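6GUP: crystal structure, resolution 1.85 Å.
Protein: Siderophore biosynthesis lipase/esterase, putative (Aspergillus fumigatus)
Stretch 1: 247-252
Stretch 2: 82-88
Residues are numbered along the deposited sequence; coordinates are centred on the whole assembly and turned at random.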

# COMPACT_ATOMS: atom_id res chain seq x y z
N SER A 247 -15.11 2.06 21.66
CA SER A 247 -13.74 1.88 21.17
C SER A 247 -13.29 3.03 20.26
O SER A 247 -14.09 3.90 19.91
CB SER A 247 -13.61 0.54 20.43
OG SER A 247 -14.28 0.56 19.19
N GLU A 248 -12.01 3.01 19.90
CA GLU A 248 -11.41 4.01 19.00
C GLU A 248 -12.11 4.09 17.64
O GLU A 248 -12.36 5.18 17.13
CB GLU A 248 -9.92 3.70 18.80
CG GLU A 248 -9.19 4.63 17.83
CD GLU A 248 -7.75 4.23 17.61
OE1 GLU A 248 -7.52 3.15 17.02
OE2 GLU A 248 -6.85 4.99 18.01
N ASP A 249 -12.42 2.92 17.07
CA ASP A 249 -13.08 2.84 15.76
C ASP A 249 -14.54 3.27 15.81
O ASP A 249 -15.04 3.87 14.85
CB ASP A 249 -13.02 1.40 15.22
CG ASP A 249 -11.60 0.92 15.00
OD1 ASP A 249 -10.74 1.72 14.59
OD2 ASP A 249 -11.34 -0.28 15.24
N ASP A 250 -15.22 2.99 16.93
CA ASP A 250 -16.66 3.19 17.04
C ASP A 250 -17.01 4.67 17.28
O ASP A 250 -17.39 5.07 18.38
CB ASP A 250 -17.22 2.28 18.15
CG ASP A 250 -18.73 2.18 18.12
OD1 ASP A 250 -19.34 2.43 17.06
OD2 ASP A 250 -19.32 1.85 19.17
N LEU A 251 -16.88 5.46 16.21
CA LEU A 251 -17.21 6.89 16.22
C LEU A 251 -18.62 7.17 15.71
O LEU A 251 -19.22 8.18 16.10
CB LEU A 251 -16.19 7.66 15.36
CG LEU A 251 -14.73 7.64 15.83
CD1 LEU A 251 -13.81 8.13 14.73
CD2 LEU A 251 -14.55 8.47 17.09
N PHE A 252 -19.15 6.29 14.86
CA PHE A 252 -20.36 6.57 14.08
C PHE A 252 -21.57 5.68 14.40
O PHE A 252 -22.53 5.64 13.62
CB PHE A 252 -20.02 6.47 12.58
CG PHE A 252 -18.84 7.31 12.17
CD1 PHE A 252 -18.82 8.68 12.42
CD2 PHE A 252 -17.74 6.73 11.53
CE1 PHE A 252 -17.74 9.46 12.04
CE2 PHE A 252 -16.66 7.51 11.15
CZ PHE A 252 -16.65 8.87 11.41
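Stretch 2 82-88: GLGHLDR

Residues 82-88 pack against one side of the irregular segment 247-252 of the same chain, although the touching residues are at least 161 positions apart in sequence. Stretch 1 forms no regular helix or strand. Stretch 2 begins as a loop, turns at Gly84 and enters a helix at Leu86 that continues beyond Arg88. The backbones stay well apart: the nearest pair of CA atoms, those of Glu248 and Gly84, is separated by 7.1 Å, and side chains fill the gap, that of Glu248 reaching the backbone at Gly84. The contacts of stretch 1 begin at Glu248, which meets residues 83-87, and narrow to Leu86 alone by Leu251, so the two segments do not run alongside one another in a regular register. Together the two surfaces bury 313 Å².

Ser247 contributes little to the contact. Its backbone O and its OG each accept a weak hydrogen bond from Asp250 N, at 3.3 Å and 3.4 Å respectively, which helps to hold the start of the segment in a compact turn.

Glu248 dominates the interface. Its CA-to-CB bond points toward stretch 2, and with chi1 and chi2 both t (177° and -177°) the side chain extends across the gap to bring its carboxylate to the bend at Gly84. There OE1 lies 3.2 Å from Gly84 CA and accepts a weak hydrogen bond from His85 N (3.3 Å, with an N-H...O angle of 128°). Gly84 adopts phi/psi of 77/43°, a positive-phi conformation that favours glycine. Glu248 CG also packs 3.6 Å from Leu86 CD1, at the start of the helix. Leu86, in turn, directs its CA-to-CB bond toward stretch 1.

The CA-to-CB bond of Asp249 points sideways to stretch 2, but the end of the side chain comes nearer. Its OD1 approaches His85 CE1 to 3.4 Å, while its OD2 lies 4.2 Å from Leu83 CD1. The imidazole, carried on a chi1 of 74° (p), has carboxylate oxygens of both Glu248 and Asp249 obliquely disposed about it; Glu248 OE1 is 4.2 Å from His85 ND1. The CA-to-CB bond of Leu83 is likewise sideways, and its tip reaches in.

Asp250 makes no contact with stretch 2, and a tight backbone hydrogen bond from Leu251 N to Asp249 O (2.8 Å) spans it. Leu251 turns its CA-to-CB bond back toward stretch 2, where its CD1 meets Leu86 CD1 at 4.3 Å, a modest apolar contact that joins the one made by Glu248 CG on the same leucine methyl. Phe252 is buried but lies out of reach of stretch 2, and the contact ends before it.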

# COMPACT_ATOMS: atom_id res chain seq x y z
N GLY A 82 -4.51 -4.19 12.42
CA GLY A 82 -4.20 -3.78 13.79
C GLY A 82 -5.12 -2.73 14.39
O GLY A 82 -5.63 -1.86 13.68
N LEU A 83 -5.34 -2.82 15.70
CA LEU A 83 -6.07 -1.81 16.49
C LEU A 83 -5.09 -0.74 16.97
O LEU A 83 -3.88 -0.98 17.05
CB LEU A 83 -6.76 -2.47 17.70
CG LEU A 83 -7.42 -1.64 18.82
CD1 LEU A 83 -8.67 -0.91 18.36
CD2 LEU A 83 -7.74 -2.53 20.01
N GLY A 84 -5.62 0.44 17.28
CA GLY A 84 -4.82 1.56 17.79
C GLY A 84 -4.05 2.22 16.67
O GLY A 84 -2.87 2.55 16.83
N HIS A 85 -4.72 2.41 15.53
CA HIS A 85 -4.09 2.89 14.30
C HIS A 85 -4.40 4.36 13.95
O HIS A 85 -3.66 4.96 13.17
CB HIS A 85 -4.48 1.98 13.13
CG HIS A 85 -5.89 2.14 12.66
ND1 HIS A 85 -6.95 1.44 13.19
CD2 HIS A 85 -6.42 2.93 11.69
CE1 HIS A 85 -8.06 1.79 12.58
NE2 HIS A 85 -7.77 2.69 11.67
N LEU A 86 -5.47 4.92 14.52
CA LEU A 86 -5.92 6.27 14.15
C LEU A 86 -4.94 7.39 14.51
O LEU A 86 -4.87 8.39 13.79
CB LEU A 86 -7.30 6.59 14.74
CG LEU A 86 -8.54 5.94 14.11
CD1 LEU A 86 -9.79 6.49 14.78
CD2 LEU A 86 -8.61 6.18 12.61
N ASP A 87 -4.20 7.24 15.62
CA ASP A 87 -3.18 8.23 16.00
C ASP A 87 -2.06 8.34 14.97
O ASP A 87 -1.64 9.44 14.62
CB ASP A 87 -2.59 7.92 17.39
CG ASP A 87 -3.50 8.32 18.54
OD1 ASP A 87 -4.49 9.05 18.33
OD2 ASP A 87 -3.21 7.91 19.69
N ARG A 88 -1.57 7.19 14.50
CA ARG A 88 -0.52 7.15 13.48
C ARG A 88 -1.03 7.62 12.11
O ARG A 88 -0.31 8.33 11.39
CB ARG A 88 0.02 5.73 13.36
CG ARG A 88 1.29 5.59 12.52
CD ARG A 88 1.68 4.13 12.42
NE ARG A 88 0.58 3.32 11.89
CZ ARG A 88 0.35 2.03 12.15
NH1 ARG A 88 1.14 1.32 12.95
NH2 ARG A 88 -0.71 1.44 11.60